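Local coordinates for protein pyridine nucleotide-disulphide oxidoreductase dimerisation region (Escherichia coli BL21, PDB 6KYY) that is an FAD-containing flavoprotein of the disulfide reductase family that binds copper(II) and is probably involved in resistance to reactive chlorine species, at residues B[132-137]-B[264-269]; B[211-216]-B[221-226]; B[372-377]-B[403-408]; B[157-162]-B[181-186]. All coordinates share one frame; numbering follows the deposited sequence.

Interaction 1: residues B[132-137]-B[264-269]; sequences INTGAQ and ASLHPE. With CU (copper (II) ion), chain P; FAD (flavin-adenine dinucleotide), chain N.
Asn133 ND2 has two acceptors, the FAD pyrophosphate and the backbone O of Met297. The bond from Asn133 ND2 to FAD O1P is weak, at 3.4 Å. Asn133 OD1 in turn accepts from Gly22 N, so both ends of the amide are held and its rotation is fixed. Next along the chain, Gly135 has a positive phi, and its CA comes to 3.4 Å from FAD O1A. The backbone thus passes close beside the phosphates.

Thr134 links the cofactor to the protein segment 264-269. Its CG2 methyl lies over a face of the adenine, with Thr134 CG2 3.5 Å from FAD N7A. The same methyl meets Leu266 CD1 tip to tip, with 3.7 Å between Thr134 CG2 and Leu266 CD1. OG1 sits between the backbone N and carbonyl carbon (chi1 52°). From there it bonds to Ala262 O, leaving the methyl for the apolar contacts. Leu266 CD1 also touches Ile132, 3.8 Å from Ile132 CG2, where the two side chains cross obliquely. The three residues are buried.

His267 takes no part in this packing. His267 NE2 binds a copper ion at 2.5 Å, although the exact placement of the metal against the ring is doubtful. Ala264 O lies over the centre of one face of this ring.

Ile132 ends strand 130-132 of the FAD-binding sheet and pairs with strand 294-296. Strand 136-138 runs antiparallel to strand 259-261. Segment 264-269 lies in the loop after that strand; Phe108 packs on Ile132 and is bonded through its backbone to Leu266.

Interaction 2: residues B[211-216]-B[221-226]; sequences NIATIL and VDIILN
The peptide carbonyl of Leu216 is the flat group that meets the strand, and no ring takes part. Val221 N reaches Leu216 O at 2.9 Å, tilted 28° from the carbonyl plane. This bond ties helix 206-218 to Val221 of the strand segment. Within the helix, Asn211 O is gripped twice on one face of its plane. Thr214 OG1 donates to Asn211 O at 3.1 Å. The second donor to that oxygen is the backbone N of Ile215. The Thr214 hydroxyl is thereby turned back onto its own helix.

The rest is apolar. Leu216 CB packs against Val221 CB at 3.9 Å. Ile223 extends from the strand toward the helix. Its CG1 lies beside the backbone N (chi1 -39°), and Ile223 CD1 settles against the helix backbone, 3.7 Å from Ala213 CA. The small Ala213 side chain lets the isoleucine tip come this close; Ala213 CB is 3.8 Å from Ile223 CD1. Asp222 points away from the helix.

The helix and strand segments run at 138° to each other, with axes 8.3 Å apart at closest. They are the last two elements of a beta-alpha-beta unit that starts with strand 190-194. Strand 221-224 is an outermost strand of the parallel sheet and pairs with 190-194 through Asp222 and Ile224. Helix 175-186 packs on Leu216 and Val221, while Ile212 meets Leu402 of strand 396-402.

Interaction 3: residues B[372-377]-B[403-408]; sequences IPRARV and CVDSHE
Ala375 and Val404 make the apolar half of this contact, with Ala375 CB 4.3 Å from Val404 CG2. The first torsion of Val404 (-82°) leaves CG2 facing the short helix 373-377. Arg374 and Asp405 make the charged half. The Arg374 chain starts with CG opposite the backbone N (chi1 179°) and then bends at the second torsion (84°). The bend swings the guanidinium toward segment 403-408. Arg374 NH2 stays 4.5 Å from Asp405 OD2, too long for a salt bridge, and the carboxylate approaches the guanidinium obliquely. The attraction is probably only a general electrostatic one.

Asp405 has a positive phi, as third residue of a type II turn from Cys403 to Ser406. It is also the N-cap residue of helix 406-418, yet its side chain makes no capping bond.

Beyond the turn, Glu408 CG lies over one face of the His407 ring. The Glu408 carboxylate accepts from Ser437 OG and Met436 N of the second subunit. Val377 O accepts from Arg77 NH2 of the second subunit. Arg374 lies about 7 Å, side chain to side chain, from His433, the probable proton acceptor. The arrangement belongs to the dimerisation domain of the pyridine nucleotide-disulfide oxidoreductases, which brings active-site elements of two subunits together.

Interaction 4: residues B[157-162]-B[181-186]; sequences GLLNLK and ASMFAN
Leu158 and Phe184 come from opposite directions and meet at the far end of the ring. Leu158 CD2 is 3.7 Å from Phe184 CE1 and equally close to CZ. Leu158 CG adds a further contact, at 3.9 Å from Phe184 CZ. The methyl stands obliquely to the ring. A second, looser pair lies alongside: Leu159 CD2 is 4.4 Å from Met183 CE. All four residues are buried, and the contact is purely apolar.

Torsions bring the groups together. Leu158 has CG trans to its backbone N (chi1 -164°), and this extends its branch toward helix 175-186. Phe184 keeps CG beside its own N (chi1 -80°), and the ring projects from the helix toward the leucine. The consecutive Leu158 and Leu159 meet Phe184 and Met183, also consecutive.

The next shell holds the turn that carries the leucines. Leu158 to Leu161 form a type I turn, closed by a weak bond of 3.4 Å from Leu161 N to Leu158 O. Lys78 NZ donates to Leu159 O, and Phe180, one helical turn before Phe184, packs on both leucines.

Further out, the side chain of Leu159 is about 6 Å from the bound FAD. Tyr153 of strand 152-153, an outermost strand of the parallel sheet, touches Leu158 and Leu161. The contact joins the turn at the end of the short helix 155-158 to helix 175-186, and helix 55-65 packs against both, with Leu61 on Leu159 and with Thr58 and Val62 on Met183.

How the interactions relate
Interactions 1, 3 and 4 are buried, and interaction 2 is partly buried. Interactions 2 and 4 touch: Val221 CG2 packs on Ala185 CB, so helix 175-186 serves both. Along the chain, both are nested inside the loop closed by interaction 1. Interaction 1 is about 35 Å from interaction 2, centre to centre, on the other side of the chain's centre. It alone combines apolar packing with direct FAD contacts. Interaction 4 is wholly apolar, whereas interaction 2 adds one backbone bond. Interaction 3 belongs to the dimerisation domain, and there a charged pair and bonds to the second subunit join the packing.

Interaction 1: residues B[132-137]-B[264-269]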
# COMPACT_ATOMS: atom_id res chain seq x y z
N ILE B 132 1.04 27.16 -20.25
CA ILE B 132 2.32 27.25 -19.55
C ILE B 132 2.45 26.08 -18.58
O ILE B 132 1.59 25.89 -17.72
CB ILE B 132 2.46 28.59 -18.82
CG1 ILE B 132 2.49 29.74 -19.83
CG2 ILE B 132 3.71 28.60 -17.95
CD1 ILE B 132 2.88 31.08 -19.23
N ASN B 133 3.52 25.30 -18.72
CA ASN B 133 3.74 24.10 -17.93
C ASN B 133 5.22 23.92 -17.63
O ASN B 133 5.77 22.82 -17.74
CB ASN B 133 3.18 22.87 -18.65
CG ASN B 133 3.03 21.67 -17.73
OD1 ASN B 133 2.95 20.53 -18.19
ND2 ASN B 133 3.00 21.92 -16.43
N THR B 134 5.89 25.00 -17.23
CA THR B 134 7.34 24.99 -17.07
C THR B 134 7.80 24.47 -15.71
O THR B 134 9.00 24.20 -15.55
CB THR B 134 7.91 26.39 -17.29
OG1 THR B 134 7.21 27.34 -16.46
CG2 THR B 134 7.78 26.80 -18.74
N GLY B 135 6.90 24.33 -14.74
CA GLY B 135 7.32 23.79 -13.46
C GLY B 135 8.12 24.79 -12.63
O GLY B 135 8.00 26.01 -12.79
N ALA B 136 8.95 24.26 -11.74
CA ALA B 136 9.69 25.05 -10.77
C ALA B 136 11.19 24.85 -10.96
O ALA B 136 11.65 24.14 -11.86
CB ALA B 136 9.27 24.68 -9.35
N GLN B 137 11.97 25.50 -10.09
CA GLN B 137 13.42 25.41 -10.11
C GLN B 137 13.93 25.57 -8.68
O GLN B 137 13.23 26.08 -7.80
CB GLN B 137 14.04 26.47 -11.02
CG GLN B 137 14.01 27.88 -10.45
CD GLN B 137 14.14 28.94 -11.52
OE1 GLN B 137 14.96 28.83 -12.43
NE2 GLN B 137 13.33 29.99 -11.41
N ALA B 264 11.26 33.48 -15.11
CA ALA B 264 12.08 34.60 -15.57
C ALA B 264 12.53 34.40 -17.02
O ALA B 264 12.43 35.32 -17.84
CB ALA B 264 13.28 34.78 -14.65
N SER B 265 13.02 33.21 -17.34
CA SER B 265 13.46 32.93 -18.71
C SER B 265 12.30 32.75 -19.68
O SER B 265 12.53 32.73 -20.89
CB SER B 265 14.36 31.70 -18.73
OG SER B 265 13.94 30.74 -17.77
N LEU B 266 11.07 32.61 -19.18
CA LEU B 266 9.90 32.58 -20.06
C LEU B 266 9.54 33.98 -20.54
O LEU B 266 8.94 34.12 -21.62
CB LEU B 266 8.71 31.95 -19.34
CG LEU B 266 8.08 30.68 -19.90
CD1 LEU B 266 6.77 30.38 -19.19
CD2 LEU B 266 7.86 30.78 -21.40
N HIS B 267 9.90 35.01 -19.77
CA HIS B 267 9.54 36.40 -20.03
C HIS B 267 8.04 36.54 -20.22
O HIS B 267 7.58 36.86 -21.33
CB HIS B 267 10.29 36.93 -21.26
CG HIS B 267 11.77 37.03 -21.07
ND1 HIS B 267 12.65 36.17 -21.69
CD2 HIS B 267 12.53 37.88 -20.34
CE1 HIS B 267 13.89 36.49 -21.34
NE2 HIS B 267 13.84 37.52 -20.53
N PRO B 268 7.24 36.33 -19.18
CA PRO B 268 5.78 36.40 -19.34
C PRO B 268 5.26 37.83 -19.47
O PRO B 268 4.11 38.01 -19.88
CB PRO B 268 5.24 35.72 -18.08
CG PRO B 268 6.45 35.30 -17.27
CD PRO B 268 7.61 36.07 -17.78
N GLU B 269 6.08 38.83 -19.13
CA GLU B 269 5.64 40.21 -19.21
C GLU B 269 5.26 40.61 -20.63
O GLU B 269 4.35 41.41 -20.83
CB GLU B 269 6.74 41.14 -18.68
CG GLU B 269 8.11 40.91 -19.32
CD GLU B 269 8.93 39.85 -18.60
OE1 GLU B 269 10.05 39.55 -19.07
OE2 GLU B 269 8.46 39.32 -17.57
CU CU P . 15.87 36.16 -20.74
PA FAD N . 7.42 19.79 -14.53
O1A FAD N . 8.28 20.52 -13.57
O2A FAD N . 7.23 18.29 -14.26
O5B FAD N . 7.93 20.00 -16.00
C5B FAD N . 8.81 21.10 -16.33
C4B FAD N . 9.37 20.86 -17.71
O4B FAD N . 9.32 22.09 -18.48
C3B FAD N . 10.81 20.37 -17.76
O3B FAD N . 10.95 19.31 -18.69
C2B FAD N . 11.59 21.62 -18.19
O2B FAD N . 12.76 21.28 -18.93
C1B FAD N . 10.57 22.31 -19.09
N9A FAD N . 10.77 23.75 -19.24
C8A FAD N . 11.01 24.66 -18.25
N7A FAD N . 11.15 25.89 -18.68
C5A FAD N . 11.01 25.78 -20.05
C6A FAD N . 11.05 26.72 -21.10
N6A FAD N . 11.27 28.03 -20.91
N1A FAD N . 10.87 26.28 -22.36
C2A FAD N . 10.65 24.98 -22.55
N3A FAD N . 10.59 23.99 -21.65
C4A FAD N . 10.77 24.46 -20.41
N1 FAD N . 5.53 15.37 -6.28
C2 FAD N . 4.69 14.42 -5.76
O2 FAD N . 3.48 14.42 -6.01
N3 FAD N . 5.19 13.43 -4.94
C4 FAD N . 6.51 13.30 -4.54
O4 FAD N . 6.84 12.37 -3.81
C4X FAD N . 7.39 14.31 -5.10
N5 FAD N . 8.66 14.24 -4.81
C5X FAD N . 9.50 15.20 -5.34
C6 FAD N . 10.86 15.15 -5.02
C7 FAD N . 11.75 16.09 -5.53
C7M FAD N . 13.20 16.01 -5.17
C8 FAD N . 11.27 17.11 -6.37
C8M FAD N . 12.21 18.14 -6.94
C9 FAD N . 9.92 17.16 -6.69
C9A FAD N . 9.03 16.22 -6.18
N10 FAD N . 7.66 16.24 -6.49
C10 FAD N . 6.81 15.30 -5.96
C1' FAD N . 7.10 17.29 -7.36
C2' FAD N . 7.02 16.88 -8.83
O2' FAD N . 8.33 16.66 -9.35
C3' FAD N . 6.34 17.99 -9.62
O3' FAD N . 5.40 18.65 -8.79
C4' FAD N . 5.64 17.52 -10.89
O4' FAD N . 6.61 17.09 -11.85
C5' FAD N . 4.74 18.58 -11.49
O5' FAD N . 5.53 19.43 -12.35
P FAD N . 4.85 20.30 -13.47
O1P FAD N . 3.69 19.53 -14.10
O2P FAD N . 4.48 21.64 -12.95
O3P FAD N . 5.98 20.46 -14.58

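Interaction 2: residues B[211-216]-B[221-226]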
# COMPACT_ATOMS: atom_id res chain seq x y z
N ASN B 211 8.47 12.06 16.79
CA ASN B 211 8.65 10.68 16.36
C ASN B 211 9.57 10.60 15.14
O ASN B 211 10.42 9.70 15.05
CB ASN B 211 7.30 10.04 16.05
CG ASN B 211 7.35 8.52 16.09
OD1 ASN B 211 8.23 7.90 15.50
ND2 ASN B 211 6.39 7.92 16.79
N ILE B 212 9.43 11.53 14.20
CA ILE B 212 10.28 11.53 13.02
C ILE B 212 11.72 11.83 13.40
O ILE B 212 12.66 11.24 12.86
CB ILE B 212 9.74 12.53 11.97
CG1 ILE B 212 8.42 12.02 11.38
CG2 ILE B 212 10.76 12.76 10.87
CD1 ILE B 212 7.74 13.01 10.47
N ALA B 213 11.92 12.76 14.34
CA ALA B 213 13.28 13.12 14.74
C ALA B 213 14.01 11.94 15.38
O ALA B 213 15.19 11.72 15.11
CB ALA B 213 13.24 14.31 15.70
N THR B 214 13.32 11.18 16.23
CA THR B 214 13.97 10.05 16.89
C THR B 214 14.20 8.89 15.93
O THR B 214 15.20 8.17 16.05
CB THR B 214 13.16 9.58 18.10
OG1 THR B 214 11.97 8.92 17.66
CG2 THR B 214 12.79 10.76 18.99
N ILE B 215 13.29 8.67 14.98
CA ILE B 215 13.53 7.68 13.93
C ILE B 215 14.77 8.07 13.13
O ILE B 215 15.62 7.22 12.82
CB ILE B 215 12.30 7.53 13.02
CG1 ILE B 215 11.15 6.86 13.78
CG2 ILE B 215 12.64 6.73 11.78
CD1 ILE B 215 9.88 6.74 12.95
N LEU B 216 14.90 9.35 12.80
CA LEU B 216 16.07 9.81 12.07
C LEU B 216 17.31 9.84 12.95
O LEU B 216 18.42 9.60 12.46
CB LEU B 216 15.81 11.20 11.48
CG LEU B 216 14.86 11.27 10.28
CD1 LEU B 216 14.69 12.71 9.81
CD2 LEU B 216 15.38 10.40 9.15
N VAL B 221 21.14 10.57 11.93
CA VAL B 221 20.89 11.90 11.38
C VAL B 221 20.89 12.92 12.51
O VAL B 221 20.15 12.78 13.49
CB VAL B 221 19.57 11.93 10.61
CG1 VAL B 221 19.29 13.33 10.08
CG2 VAL B 221 19.59 10.92 9.47
N ASP B 222 21.72 13.95 12.37
CA ASP B 222 21.79 15.04 13.34
C ASP B 222 20.88 16.17 12.88
O ASP B 222 21.03 16.67 11.76
CB ASP B 222 23.23 15.52 13.50
CG ASP B 222 23.43 16.39 14.73
OD1 ASP B 222 24.59 16.75 15.02
OD2 ASP B 222 22.43 16.70 15.41
N ILE B 223 19.95 16.58 13.74
CA ILE B 223 19.00 17.63 13.44
C ILE B 223 19.36 18.85 14.28
O ILE B 223 19.38 18.78 15.51
CB ILE B 223 17.55 17.18 13.71
CG1 ILE B 223 17.35 15.73 13.27
CG2 ILE B 223 16.57 18.10 13.00
CD1 ILE B 223 15.91 15.29 13.23
N ILE B 224 19.64 19.97 13.61
CA ILE B 224 20.03 21.21 14.26
C ILE B 224 19.10 22.32 13.79
O ILE B 224 18.93 22.52 12.59
CB ILE B 224 21.50 21.58 13.97
CG1 ILE B 224 22.43 20.46 14.44
CG2 ILE B 224 21.86 22.89 14.64
CD1 ILE B 224 23.86 20.61 13.96
N LEU B 225 18.51 23.04 14.75
CA LEU B 225 17.64 24.16 14.46
C LEU B 225 18.37 25.48 14.74
O LEU B 225 19.53 25.49 15.16
CB LEU B 225 16.35 24.07 15.29
CG LEU B 225 15.42 22.87 15.07
CD1 LEU B 225 15.40 22.45 13.61
CD2 LEU B 225 15.79 21.70 15.97
N ASN B 226 17.68 26.59 14.49
CA ASN B 226 18.22 27.93 14.73
C ASN B 226 19.53 28.15 13.97
O ASN B 226 20.52 28.62 14.53
CB ASN B 226 18.41 28.19 16.23
CG ASN B 226 17.18 27.84 17.04
OD1 ASN B 226 16.06 28.03 16.59
ND2 ASN B 226 17.40 27.32 18.25

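Interaction 3: residues B[372-377]-B[403-408]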
# COMPACT_ATOMS: atom_id res chain seq x y z
N ILE B 372 0.54 -2.94 15.22
CA ILE B 372 0.05 -3.36 13.91
C ILE B 372 0.82 -4.61 13.50
O ILE B 372 2.01 -4.50 13.15
CB ILE B 372 0.20 -2.25 12.86
CG1 ILE B 372 -0.41 -0.94 13.38
CG2 ILE B 372 -0.45 -2.66 11.55
CD1 ILE B 372 -0.38 0.19 12.37
N PRO B 373 0.21 -5.80 13.53
CA PRO B 373 0.97 -7.02 13.26
C PRO B 373 1.61 -7.06 11.88
O PRO B 373 2.65 -7.71 11.71
CB PRO B 373 -0.08 -8.13 13.42
CG PRO B 373 -1.12 -7.54 14.32
CD PRO B 373 -1.18 -6.09 13.94
N ARG B 374 1.02 -6.39 10.89
CA ARG B 374 1.62 -6.38 9.55
C ARG B 374 2.92 -5.58 9.52
O ARG B 374 3.82 -5.89 8.73
CB ARG B 374 0.63 -5.83 8.53
CG ARG B 374 1.17 -5.76 7.12
CD ARG B 374 1.03 -7.09 6.39
NE ARG B 374 2.12 -7.33 5.44
CZ ARG B 374 2.34 -6.61 4.34
NH1 ARG B 374 3.35 -6.91 3.54
NH2 ARG B 374 1.55 -5.58 4.04
N ALA B 375 3.04 -4.56 10.38
CA ALA B 375 4.30 -3.84 10.48
C ALA B 375 5.41 -4.74 11.02
O ALA B 375 6.58 -4.58 10.63
CB ALA B 375 4.14 -2.61 11.36
N ARG B 376 5.07 -5.67 11.91
CA ARG B 376 6.05 -6.65 12.36
C ARG B 376 6.36 -7.67 11.26
O ARG B 376 7.49 -8.16 11.17
CB ARG B 376 5.55 -7.36 13.61
CG ARG B 376 6.58 -7.45 14.72
CD ARG B 376 5.92 -7.75 16.05
NE ARG B 376 5.55 -6.52 16.75
CZ ARG B 376 6.38 -5.80 17.49
NH1 ARG B 376 7.64 -6.19 17.64
NH2 ARG B 376 5.95 -4.70 18.10
N VAL B 377 5.36 -7.99 10.43
CA VAL B 377 5.57 -8.89 9.30
C VAL B 377 6.60 -8.33 8.33
O VAL B 377 7.27 -9.09 7.62
CB VAL B 377 4.22 -9.17 8.62
CG1 VAL B 377 4.39 -9.93 7.31
CG2 VAL B 377 3.30 -9.95 9.55
N CYS B 403 3.72 5.29 9.04
CA CYS B 403 3.84 3.84 9.02
C CYS B 403 4.42 3.40 7.69
O CYS B 403 4.53 4.19 6.74
CB CYS B 403 2.48 3.17 9.26
SG CYS B 403 1.15 3.99 8.38
N VAL B 404 4.80 2.13 7.61
CA VAL B 404 5.14 1.54 6.33
C VAL B 404 3.88 1.45 5.48
O VAL B 404 2.78 1.16 5.98
CB VAL B 404 5.78 0.15 6.53
CG1 VAL B 404 7.26 0.29 6.85
CG2 VAL B 404 5.06 -0.61 7.63
N ASP B 405 4.03 1.73 4.18
CA ASP B 405 2.91 1.77 3.24
C ASP B 405 1.88 2.84 3.62
O ASP B 405 0.69 2.70 3.33
CB ASP B 405 2.24 0.40 3.11
CG ASP B 405 2.95 -0.50 2.12
OD1 ASP B 405 3.39 0.00 1.07
OD2 ASP B 405 3.07 -1.71 2.40
N SER B 406 2.33 3.91 4.27
CA SER B 406 1.42 5.00 4.60
C SER B 406 0.90 5.70 3.35
O SER B 406 -0.21 6.22 3.35
CB SER B 406 2.12 6.01 5.51
OG SER B 406 3.37 6.39 4.97
N HIS B 407 1.70 5.71 2.27
CA HIS B 407 1.33 6.41 1.05
C HIS B 407 0.14 5.78 0.33
O HIS B 407 -0.42 6.42 -0.56
CB HIS B 407 2.53 6.45 0.10
CG HIS B 407 3.13 5.10 -0.18
ND1 HIS B 407 3.76 4.35 0.79
CD2 HIS B 407 3.18 4.36 -1.31
CE1 HIS B 407 4.18 3.22 0.27
NE2 HIS B 407 3.84 3.20 -1.01
N GLU B 408 -0.25 4.56 0.69
CA GLU B 408 -1.39 3.89 0.07
C GLU B 408 -2.67 4.03 0.89
O GLU B 408 -3.69 4.48 0.37
CB GLU B 408 -1.08 2.41 -0.15
CG GLU B 408 0.26 2.14 -0.83
CD GLU B 408 0.20 2.31 -2.34
OE1 GLU B 408 -0.84 2.75 -2.86
OE2 GLU B 408 1.21 2.00 -3.00

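Interaction 4: residues B[157-162]-B[181-186]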
# COMPACT_ATOMS: atom_id res chain seq x y z
N GLY B 157 21.67 17.39 -8.79
CA GLY B 157 23.05 16.93 -8.84
C GLY B 157 23.37 15.87 -7.82
O GLY B 157 24.31 15.08 -8.01
N LEU B 158 22.61 15.82 -6.72
CA LEU B 158 22.90 14.83 -5.68
C LEU B 158 22.50 13.42 -6.12
O LEU B 158 23.12 12.44 -5.70
CB LEU B 158 22.20 15.20 -4.38
CG LEU B 158 22.74 14.45 -3.15
CD1 LEU B 158 24.08 15.04 -2.72
CD2 LEU B 158 21.74 14.47 -2.01
N LEU B 159 21.47 13.30 -6.96
CA LEU B 159 21.04 12.00 -7.44
C LEU B 159 21.97 11.42 -8.50
O LEU B 159 21.76 10.29 -8.94
CB LEU B 159 19.62 12.09 -8.01
CG LEU B 159 18.52 12.40 -6.98
CD1 LEU B 159 17.16 12.47 -7.65
CD2 LEU B 159 18.52 11.36 -5.88
N ASN B 160 22.99 12.17 -8.92
CA ASN B 160 23.96 11.71 -9.91
C ASN B 160 25.35 11.54 -9.32
O ASN B 160 26.34 11.49 -10.06
CB ASN B 160 24.00 12.67 -11.10
CG ASN B 160 22.73 12.63 -11.92
OD1 ASN B 160 22.20 11.56 -12.22
ND2 ASN B 160 22.22 13.81 -12.28
N LEU B 161 25.46 11.45 -7.99
CA LEU B 161 26.75 11.26 -7.35
C LEU B 161 27.36 9.93 -7.78
O LEU B 161 26.66 8.95 -8.06
CB LEU B 161 26.60 11.30 -5.83
CG LEU B 161 26.51 12.68 -5.17
CD1 LEU B 161 26.66 12.56 -3.66
CD2 LEU B 161 27.57 13.61 -5.74
N LYS B 162 28.69 9.90 -7.83
CA LYS B 162 29.42 8.70 -8.22
C LYS B 162 29.83 7.84 -7.03
O LYS B 162 30.10 6.65 -7.20
CB LYS B 162 30.66 9.07 -9.03
CG LYS B 162 30.38 9.91 -10.26
CD LYS B 162 30.08 9.05 -11.47
CE LYS B 162 30.62 9.67 -12.75
NZ LYS B 162 32.10 9.52 -12.86
N ALA B 181 17.37 12.72 3.90
CA ALA B 181 18.04 12.34 5.14
C ALA B 181 17.97 10.84 5.36
O ALA B 181 18.99 10.18 5.58
CB ALA B 181 17.42 13.09 6.32
N SER B 182 16.76 10.27 5.31
CA SER B 182 16.61 8.83 5.51
C SER B 182 17.26 8.04 4.39
O SER B 182 17.87 7.00 4.63
CB SER B 182 15.13 8.47 5.63
OG SER B 182 14.40 9.47 6.31
N MET B 183 17.13 8.51 3.15
CA MET B 183 17.62 7.75 2.00
C MET B 183 19.12 7.52 2.10
O MET B 183 19.60 6.40 1.86
CB MET B 183 17.28 8.48 0.70
CG MET B 183 17.82 7.79 -0.54
SD MET B 183 18.26 8.94 -1.85
CE MET B 183 16.65 9.60 -2.25
N PHE B 184 19.89 8.55 2.45
CA PHE B 184 21.34 8.40 2.52
C PHE B 184 21.77 7.79 3.85
O PHE B 184 22.77 7.05 3.88
CB PHE B 184 22.02 9.75 2.29
CG PHE B 184 22.12 10.13 0.84
CD1 PHE B 184 21.00 10.58 0.15
CD2 PHE B 184 23.32 10.02 0.16
CE1 PHE B 184 21.09 10.93 -1.19
CE2 PHE B 184 23.41 10.36 -1.18
CZ PHE B 184 22.29 10.82 -1.85
N ALA B 185 21.05 8.06 4.94
CA ALA B 185 21.34 7.39 6.19
C ALA B 185 21.01 5.91 6.11
O ALA B 185 21.58 5.10 6.86
CB ALA B 185 20.58 8.04 7.34
N ASN B 186 20.08 5.53 5.23
CA ASN B 186 19.83 4.11 4.98
C ASN B 186 20.99 3.48 4.22
O ASN B 186 21.32 2.31 4.45
CB ASN B 186 18.52 3.94 4.21
CG ASN B 186 17.32 3.82 5.12
OD1 ASN B 186 17.45 3.51 6.31
ND2 ASN B 186 16.14 4.05 4.56